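PDB 3OYZ: malate synthase from Haloferax volcanii, which catalyses the magnesium-dependent Claisen condensation of acetyl-CoA with glyoxylate and hydrolysis of the malyl-CoA intermediate to malate, a step of the glyoxylate cycle. Local coordinates for residues Q100-I105 against H117-P122; E135-V140 against L180-L185. All blocks are in the same frame, centred on the assembly; numbering follows the deposited sequence.

Contacts 1 and 2 are a helix-strand packing and an arginine-helix contact on the outside of the TIM barrel, their centres about 10 Å apart. Strand 118-121 of contact 1 is followed in the chain by helix 127-143, which carries residues 135-140 of contact 2. Phe137 joins the two: its CZ lies 3.8 Å from Phe119 CB, its CE2 3.8 Å from Ile121 CG1, and its CD1 4.0 Å from Met102 CE. Contact 1 approaches the active site through Ile121, whose side chain is about 7 Å from that of the glyoxylate-binding Arg84 and about 11 Å from the bound pyruvic acid. Contact 2 instead includes Glu181, which binds a potassium ion.

Contact 1. Residues Q100-I105 against H117-P122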
ATOM      1  N   GLN A 100      -4.103 -27.321 -23.653  1.00 35.03           N
ATOM      2  CA  GLN A 100      -4.851 -28.269 -24.519  1.00 40.53           C
ATOM      3  C   GLN A 100      -6.349 -27.979 -24.583  1.00 37.85           C
ATOM      4  O   GLN A 100      -6.936 -27.993 -25.659  1.00 41.04           O
ATOM      5  CB  GLN A 100      -4.690 -29.708 -24.049  1.00 39.27           C
ATOM      6  CG  GLN A 100      -3.263 -30.144 -23.793  1.00 46.17           C
ATOM      7  CD  GLN A 100      -3.202 -31.545 -23.145  1.00 57.40           C
ATOM      8  OE1 GLN A 100      -3.051 -31.683 -21.927  1.00 64.65           O
ATOM      9  NE2 GLN A 100      -3.304 -32.593 -23.969  1.00 58.53           N
ATOM     10  N   HIS A 101      -6.931 -27.631 -23.439  1.00 38.02           N
ATOM     11  CA  HIS A 101      -8.339 -27.192 -23.413  1.00 38.36           C
ATOM     12  C   HIS A 101      -8.557 -25.970 -24.261  1.00 39.45           C
ATOM     13  O   HIS A 101      -9.581 -25.971 -24.953  1.00 37.73           O
ATOM     14  CB  HIS A 101      -8.956 -27.098 -22.001  1.00 36.07           C
ATOM     15  CG  HIS A 101      -9.214 -28.439 -21.368  1.00 40.85           C
ATOM     16  ND1 HIS A 101      -9.265 -28.657 -20.005  1.00 42.72           N
ATOM     17  CD2 HIS A 101      -9.423 -29.655 -21.938  1.00 40.26           C
ATOM     18  CE1 HIS A 101      -9.517 -29.935 -19.753  1.00 36.14           C
ATOM     19  NE2 HIS A 101      -9.631 -30.547 -20.915  1.00 41.15           N
ATOM     20  N   MET A 102      -7.657 -24.963 -24.316  1.00 35.60           N
ATOM     21  CA  MET A 102      -7.971 -23.782 -25.096  1.00 36.38           C
ATOM     22  C   MET A 102      -7.894 -24.133 -26.546  1.00 36.83           C
ATOM     23  O   MET A 102      -8.576 -23.525 -27.411  1.00 37.94           O
ATOM     24  CB  MET A 102      -6.918 -22.622 -24.978  1.00 38.46           C
ATOM     25  CG  MET A 102      -6.835 -21.982 -23.628  1.00 44.28           C
ATOM     26  SD  MET A 102      -5.725 -20.513 -23.459  1.00 49.32           S
ATOM     27  CE  MET A 102      -5.733 -19.916 -25.100  1.00 31.30           C
ATOM     28  N   LEU A 103      -6.949 -25.026 -26.830  1.00 36.33           N
ATOM     29  CA  LEU A 103      -6.782 -25.421 -28.213  1.00 40.33           C
ATOM     30  C   LEU A 103      -8.109 -26.119 -28.724  1.00 41.13           C
ATOM     31  O   LEU A 103      -8.582 -25.815 -29.824  1.00 43.94           O
ATOM     32  CB  LEU A 103      -5.588 -26.366 -28.263  1.00 40.11           C
ATOM     33  CG  LEU A 103      -5.037 -26.811 -29.624  1.00 47.83           C
ATOM     34  CD1 LEU A 103      -4.521 -25.668 -30.514  1.00 44.17           C
ATOM     35  CD2 LEU A 103      -3.979 -27.904 -29.416  1.00 50.46           C
ATOM     36  N   ASP A 104      -8.675 -27.041 -27.953  1.00 43.17           N
ATOM     37  CA  ASP A 104      -9.973 -27.715 -28.266  1.00 43.59           C
ATOM     38  C   ASP A 104     -11.111 -26.718 -28.422  1.00 45.29           C
ATOM     39  O   ASP A 104     -11.809 -26.690 -29.458  1.00 46.00           O
ATOM     40  CB  ASP A 104     -10.389 -28.675 -27.133  1.00 43.81           C
ATOM     41  CG  ASP A 104      -9.449 -29.836 -26.966  1.00 44.66           C
ATOM     42  OD1 ASP A 104      -8.696 -30.107 -27.929  1.00 52.43           O
ATOM     43  OD2 ASP A 104      -9.463 -30.479 -25.880  1.00 50.86           O
ATOM     44  N   ILE A 105     -11.262 -25.846 -27.421  1.00 44.10           N
ATOM     45  CA  ILE A 105     -12.326 -24.853 -27.419  1.00 41.79           C
ATOM     46  C   ILE A 105     -12.290 -23.955 -28.644  1.00 43.90           C
ATOM     47  O   ILE A 105     -13.373 -23.595 -29.139  1.00 41.29           O
ATOM     48  CB  ILE A 105     -12.403 -24.093 -26.092  1.00 42.28           C
ATOM     49  CG1 ILE A 105     -12.760 -25.106 -25.004  1.00 40.36           C
ATOM     50  CG2 ILE A 105     -13.353 -22.933 -26.159  1.00 38.92           C
ATOM     51  CD1 ILE A 105     -12.461 -24.631 -23.563  1.00 49.80           C
ATOM     52  N   HIS A 117     -14.276 -13.951 -26.701  1.00 36.31           N
ATOM     53  CA  HIS A 117     -13.403 -12.813 -26.870  1.00 36.95           C
ATOM     54  C   HIS A 117     -11.997 -13.077 -26.264  1.00 36.32           C
ATOM     55  O   HIS A 117     -11.107 -12.263 -26.534  1.00 36.95           O
ATOM     56  CB  HIS A 117     -13.978 -11.613 -26.129  1.00 36.70           C
ATOM     57  CG  HIS A 117     -14.845 -10.725 -26.976  1.00 42.53           C
ATOM     58  ND1 HIS A 117     -16.115 -11.096 -27.384  1.00 44.91           N
ATOM     59  CD2 HIS A 117     -14.664  -9.458 -27.410  1.00 45.89           C
ATOM     60  CE1 HIS A 117     -16.656 -10.113 -28.084  1.00 48.32           C
ATOM     61  NE2 HIS A 117     -15.798  -9.104 -28.107  1.00 52.12           N
ATOM     62  N   GLY A 118     -11.857 -14.053 -25.370  1.00 36.65           N
ATOM     63  CA  GLY A 118     -10.519 -14.354 -24.785  1.00 33.13           C
ATOM     64  C   GLY A 118     -10.649 -15.351 -23.664  1.00 35.83           C
ATOM     65  O   GLY A 118     -11.676 -16.067 -23.546  1.00 33.36           O
ATOM     66  N   PHE A 119      -9.578 -15.543 -22.883  1.00 30.29           N
ATOM     67  CA  PHE A 119      -9.589 -16.561 -21.856  1.00 32.29           C
ATOM     68  C   PHE A 119      -8.987 -15.909 -20.598  1.00 33.52           C
ATOM     69  O   PHE A 119      -8.244 -14.910 -20.702  1.00 33.05           O
ATOM     70  CB  PHE A 119      -8.767 -17.788 -22.257  1.00 33.81           C
ATOM     71  CG  PHE A 119      -9.411 -18.670 -23.335  1.00 31.64           C
ATOM     72  CD1 PHE A 119     -10.291 -19.657 -22.956  1.00 37.37           C
ATOM     73  CD2 PHE A 119      -9.165 -18.460 -24.693  1.00 38.05           C
ATOM     74  CE1 PHE A 119     -10.958 -20.419 -23.922  1.00 37.53           C
ATOM     75  CE2 PHE A 119      -9.749 -19.261 -25.661  1.00 38.45           C
ATOM     76  CZ  PHE A 119     -10.705 -20.214 -25.244  1.00 34.02           C
ATOM     77  N   VAL A 120      -9.298 -16.490 -19.450  1.00 32.90           N
ATOM     78  CA  VAL A 120      -8.905 -15.986 -18.158  1.00 32.77           C
ATOM     79  C   VAL A 120      -7.973 -17.076 -17.615  1.00 35.25           C
ATOM     80  O   VAL A 120      -8.286 -18.287 -17.675  1.00 33.05           O
ATOM     81  CB  VAL A 120     -10.105 -15.792 -17.216  1.00 35.70           C
ATOM     82  CG1 VAL A 120      -9.609 -15.508 -15.781  1.00 33.39           C
ATOM     83  CG2 VAL A 120     -11.144 -14.762 -17.747  1.00 32.99           C
ATOM     84  N   ILE A 121      -6.781 -16.631 -17.176  1.00 32.40           N
ATOM     85  CA  ILE A 121      -5.708 -17.460 -16.641  1.00 32.66           C
ATOM     86  C   ILE A 121      -5.469 -17.193 -15.160  1.00 30.26           C
ATOM     87  O   ILE A 121      -5.049 -16.090 -14.710  1.00 29.62           O
ATOM     88  CB  ILE A 121      -4.380 -17.241 -17.495  1.00 31.40           C
ATOM     89  CG1 ILE A 121      -4.675 -17.284 -18.998  1.00 33.81           C
ATOM     90  CG2 ILE A 121      -3.191 -18.167 -17.112  1.00 29.23           C
ATOM     91  CD1 ILE A 121      -5.278 -18.642 -19.543  1.00 31.32           C
ATOM     92  N   PRO A 122      -5.671 -18.264 -14.387  1.00 30.46           N
ATOM     93  CA  PRO A 122      -5.540 -18.151 -12.975  1.00 29.60           C
ATOM     94  C   PRO A 122      -4.091 -18.467 -12.555  1.00 29.62           C
ATOM     95  O   PRO A 122      -3.308 -19.017 -13.298  1.00 31.49           O
ATOM     96  CB  PRO A 122      -6.453 -19.273 -12.481  1.00 30.16           C
ATOM     97  CG  PRO A 122      -6.116 -20.396 -13.482  1.00 29.98           C
ATOM     98  CD  PRO A 122      -6.204 -19.596 -14.778  1.00 29.84           C
TER
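Met102 lies across one face of the Phe119 ring, and this pair makes the tight part of the contact. CG of Met102 sits 4.2 Å from the centroid of the Phe119 ring and only 8° off the ring normal, a CH-pi contact over the centre. Met102 SD lies 4.5 Å from the Phe119 ring centroid but obliquely, 29° off the normal, so the pair also counts as a Met-aromatic contact. The extended chain carries SD from over the centre toward the CG and CD2 side of the ring, and the bend at chi3 then sets Met102 CE 3.8 Å from Phe119 CD2. Ile105 comes in at the edge instead: its CG2 lies in the ring plane, 3.9 Å from Phe119 CZ. In the TIM barrel these residues belong to helix 92-105 and the strand that follows it, 118-121; the short segments run nearly antiparallel, at 164°, with axes 10.9 Å apart, as expected of a barrel helix laid against its sheet. Ile105 also packs on Ile66 and Val67 of the neighbouring helix 59-73. Toward Ile121 the fit is looser, with Met102 SD no nearer than 4.4 Å to Ile121 CD1. The solvent side of the helix is that of Asp104, which is exposed, and of the partly exposed Gln100; neither side chain touches the strand segment.

Contact 2. Residues E135-V140 against L180-L185; sequences EFFTIV and LERLFL. With K (potassium ion), chain E.
At the foot of a TIM-barrel strand, a short 3-10 turn (180-182) leads into strand 183-188 and sends Arg182 against helix 127-143. The guanidinium lies with one face on Phe137: CB of Phe137 stands 3.4 Å from Arg182 CZ, over the centre of the group. The aromatic ring itself is met obliquely, CG of Phe137 lying 3.7 Å from Arg182 CD, and the ring and guanidinium planes are 29° apart. At the guanidinium's edge, Arg182 NH2 donates a hydrogen bond to Thr138 OG1 at 3.1 Å; it is bent, with an N-H...O angle of 138°, and OG1 is tilted 20° from the plane. The arginine chain heads for the helix as far as CD, then bends at chi3 so that NE and CZ run alongside it, over Phe137 CB and on to Thr138. NH1 hydrogen-bonds Leu151 O and forms a salt bridge with Glu141 OE2, and NE forms one with Asp134 OD1; the two acidic groups would be expected to stabilise the buried positive charge. Glu181 binds potassium, OE1 2.7 Å from the ion. Residues 135-140 and 180-185 thus pack an outer helix against the turn that leads into an inner strand, as in the beta/alpha barrel of the HpcH/HpaI aldolase family.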
ATOM      1  N   GLU A 135       2.480 -17.125 -24.819  1.00 30.60           N
ATOM      2  CA  GLU A 135       2.961 -17.938 -25.931  1.00 32.49           C
ATOM      3  C   GLU A 135       1.901 -19.023 -26.325  1.00 31.27           C
ATOM      4  O   GLU A 135       1.736 -19.242 -27.498  1.00 30.18           O
ATOM      5  CB  GLU A 135       4.270 -18.583 -25.563  1.00 30.27           C
ATOM      6  CG  GLU A 135       4.779 -19.569 -26.612  1.00 37.61           C
ATOM      7  CD  GLU A 135       5.023 -18.952 -27.988  1.00 41.10           C
ATOM      8  OE1 GLU A 135       5.046 -17.733 -28.234  1.00 50.58           O
ATOM      9  OE2 GLU A 135       5.313 -19.776 -28.870  1.00 50.80           O
ATOM     10  N   PHE A 136       1.262 -19.664 -25.371  1.00 29.89           N
ATOM     11  CA  PHE A 136       0.143 -20.571 -25.692  1.00 33.48           C
ATOM     12  C   PHE A 136      -1.006 -19.903 -26.425  1.00 33.84           C
ATOM     13  O   PHE A 136      -1.550 -20.484 -27.367  1.00 34.96           O
ATOM     14  CB  PHE A 136      -0.330 -21.282 -24.438  1.00 33.78           C
ATOM     15  CG  PHE A 136       0.657 -22.277 -23.938  1.00 36.75           C
ATOM     16  CD1 PHE A 136       1.195 -23.218 -24.813  1.00 42.50           C
ATOM     17  CD2 PHE A 136       0.979 -22.358 -22.587  1.00 36.60           C
ATOM     18  CE1 PHE A 136       2.050 -24.228 -24.329  1.00 45.38           C
ATOM     19  CE2 PHE A 136       1.857 -23.356 -22.096  1.00 40.97           C
ATOM     20  CZ  PHE A 136       2.395 -24.268 -22.981  1.00 41.26           C
ATOM     21  N   PHE A 137      -1.367 -18.671 -26.070  1.00 29.20           N
ATOM     22  CA  PHE A 137      -2.398 -17.958 -26.805  1.00 32.20           C
ATOM     23  C   PHE A 137      -1.945 -17.792 -28.255  1.00 33.37           C
ATOM     24  O   PHE A 137      -2.749 -17.983 -29.220  1.00 32.12           O
ATOM     25  CB  PHE A 137      -2.677 -16.530 -26.250  1.00 30.29           C
ATOM     26  CG  PHE A 137      -3.587 -16.457 -25.091  1.00 30.51           C
ATOM     27  CD1 PHE A 137      -4.903 -15.994 -25.256  1.00 30.90           C
ATOM     28  CD2 PHE A 137      -3.162 -16.875 -23.831  1.00 33.04           C
ATOM     29  CE1 PHE A 137      -5.731 -15.954 -24.162  1.00 30.37           C
ATOM     30  CE2 PHE A 137      -3.966 -16.843 -22.738  1.00 33.46           C
ATOM     31  CZ  PHE A 137      -5.281 -16.348 -22.891  1.00 31.74           C
ATOM     32  N   THR A 138      -0.694 -17.356 -28.455  1.00 29.43           N
ATOM     33  CA  THR A 138      -0.177 -17.167 -29.801  1.00 29.74           C
ATOM     34  C   THR A 138      -0.220 -18.506 -30.599  1.00 31.56           C
ATOM     35  O   THR A 138      -0.574 -18.527 -31.786  1.00 33.66           O
ATOM     36  CB  THR A 138       1.267 -16.599 -29.719  1.00 30.66           C
ATOM     37  OG1 THR A 138       1.165 -15.319 -29.075  1.00 32.01           O
ATOM     38  CG2 THR A 138       1.786 -16.354 -31.140  1.00 30.74           C
ATOM     39  N   ILE A 139       0.258 -19.565 -29.986  1.00 29.92           N
ATOM     40  CA  ILE A 139       0.198 -20.882 -30.684  1.00 34.41           C
ATOM     41  C   ILE A 139      -1.248 -21.280 -31.066  1.00 35.28           C
ATOM     42  O   ILE A 139      -1.460 -21.641 -32.223  1.00 36.20           O
ATOM     43  CB  ILE A 139       0.885 -21.945 -29.850  1.00 34.58           C
ATOM     44  CG1 ILE A 139       2.427 -21.764 -29.995  1.00 34.47           C
ATOM     45  CG2 ILE A 139       0.506 -23.385 -30.312  1.00 34.87           C
ATOM     46  CD1 ILE A 139       3.161 -22.471 -28.855  1.00 35.43           C
ATOM     47  N   VAL A 140      -2.196 -21.224 -30.136  1.00 34.51           N
ATOM     48  CA  VAL A 140      -3.626 -21.454 -30.415  1.00 35.95           C
ATOM     49  C   VAL A 140      -4.146 -20.659 -31.580  1.00 37.30           C
ATOM     50  O   VAL A 140      -4.746 -21.266 -32.501  1.00 38.70           O
ATOM     51  CB  VAL A 140      -4.479 -21.204 -29.153  1.00 36.18           C
ATOM     52  CG1 VAL A 140      -5.941 -21.080 -29.536  1.00 37.65           C
ATOM     53  CG2 VAL A 140      -4.174 -22.253 -28.117  1.00 34.71           C
ATOM     54  N   LEU A 180       1.846  -9.743 -25.372  1.00 27.80           N
ATOM     55  CA  LEU A 180       1.138  -9.398 -24.139  1.00 28.12           C
ATOM     56  C   LEU A 180       0.357  -8.128 -24.298  1.00 27.35           C
ATOM     57  O   LEU A 180      -0.372  -7.808 -23.395  1.00 28.82           O
ATOM     58  CB  LEU A 180       2.097  -9.273 -22.904  1.00 28.69           C
ATOM     59  CG  LEU A 180       2.490 -10.663 -22.356  1.00 29.95           C
ATOM     60  CD1 LEU A 180       3.725 -10.335 -21.441  1.00 32.94           C
ATOM     61  CD2 LEU A 180       1.351 -11.266 -21.516  1.00 28.46           C
ATOM     62  N   GLU A 181       0.379  -7.444 -25.443  1.00 27.10           N
ATOM     63  CA  GLU A 181      -0.637  -6.404 -25.685  1.00 30.26           C
ATOM     64  C   GLU A 181      -2.048  -7.005 -25.689  1.00 31.65           C
ATOM     65  O   GLU A 181      -2.999  -6.264 -25.502  1.00 30.64           O
ATOM     66  CB  GLU A 181      -0.502  -5.853 -27.126  1.00 32.65           C
ATOM     67  CG  GLU A 181       0.716  -5.063 -27.289  1.00 41.51           C
ATOM     68  CD  GLU A 181       1.904  -5.865 -27.850  1.00 52.72           C
ATOM     69  OE1 GLU A 181       2.043  -7.129 -27.744  1.00 38.33           O
ATOM     70  OE2 GLU A 181       2.757  -5.106 -28.381  1.00 55.11           O
ATOM     71  N   ARG A 182      -2.208  -8.322 -25.780  1.00 30.13           N
ATOM     72  CA  ARG A 182      -3.567  -8.958 -25.636  1.00 30.04           C
ATOM     73  C   ARG A 182      -4.186  -8.903 -24.226  1.00 31.58           C
ATOM     74  O   ARG A 182      -5.374  -9.239 -24.020  1.00 29.27           O
ATOM     75  CB  ARG A 182      -3.452 -10.449 -26.078  1.00 27.92           C
ATOM     76  CG  ARG A 182      -2.670 -11.372 -25.056  1.00 29.70           C
ATOM     77  CD  ARG A 182      -2.487 -12.879 -25.307  1.00 27.07           C
ATOM     78  NE  ARG A 182      -1.746 -13.193 -26.532  1.00 27.86           N
ATOM     79  CZ  ARG A 182      -2.263 -13.472 -27.725  1.00 38.11           C
ATOM     80  NH1 ARG A 182      -3.565 -13.367 -27.925  1.00 30.44           N
ATOM     81  NH2 ARG A 182      -1.488 -13.817 -28.737  1.00 32.26           N
ATOM     82  N   LEU A 183      -3.392  -8.478 -23.226  1.00 29.90           N
ATOM     83  CA  LEU A 183      -3.887  -8.363 -21.877  1.00 28.09           C
ATOM     84  C   LEU A 183      -5.090  -7.429 -21.777  1.00 30.04           C
ATOM     85  O   LEU A 183      -5.067  -6.338 -22.342  1.00 28.24           O
ATOM     86  CB  LEU A 183      -2.855  -7.798 -20.867  1.00 28.64           C
ATOM     87  CG  LEU A 183      -1.820  -8.899 -20.518  1.00 29.09           C
ATOM     88  CD1 LEU A 183      -0.553  -8.250 -19.792  1.00 30.82           C
ATOM     89  CD2 LEU A 183      -2.480  -9.852 -19.441  1.00 33.16           C
ATOM     90  N   PHE A 184      -6.080  -7.897 -21.015  1.00 28.28           N
ATOM     91  CA  PHE A 184      -7.389  -7.217 -20.910  1.00 32.27           C
ATOM     92  C   PHE A 184      -7.666  -6.960 -19.434  1.00 28.48           C
ATOM     93  O   PHE A 184      -7.510  -5.830 -19.002  1.00 32.84           O
ATOM     94  CB  PHE A 184      -8.495  -8.052 -21.594  1.00 30.36           C
ATOM     95  CG  PHE A 184      -9.883  -7.442 -21.466  1.00 34.37           C
ATOM     96  CD1 PHE A 184     -10.048  -6.063 -21.414  1.00 35.33           C
ATOM     97  CD2 PHE A 184     -11.017  -8.264 -21.358  1.00 35.95           C
ATOM     98  CE1 PHE A 184     -11.311  -5.440 -21.219  1.00 33.48           C
ATOM     99  CE2 PHE A 184     -12.303  -7.667 -21.172  1.00 35.43           C
ATOM    100  CZ  PHE A 184     -12.443  -6.286 -21.106  1.00 32.98           C
ATOM    101  N   LEU A 185      -8.058  -7.953 -18.652  1.00 28.36           N
ATOM    102  CA  LEU A 185      -8.420  -7.616 -17.280  1.00 28.71           C
ATOM    103  C   LEU A 185      -7.316  -8.144 -16.333  1.00 27.93           C
ATOM    104  O   LEU A 185      -6.716  -9.239 -16.542  1.00 30.48           O
ATOM    105  CB  LEU A 185      -9.713  -8.336 -16.808  1.00 29.21           C
ATOM    106  CG  LEU A 185     -10.905  -8.129 -17.771  1.00 32.35           C
ATOM    107  CD1 LEU A 185     -12.051  -9.029 -17.328  1.00 27.85           C
ATOM    108  CD2 LEU A 185     -11.346  -6.694 -17.540  1.00 33.57           C
TER
HETATM  109  K     K E 601       4.687  -7.260 -27.142  1.00 33.87           K
HETATM  110  O   HOH W   1       4.879  -6.257 -29.655  1.00 51.23           O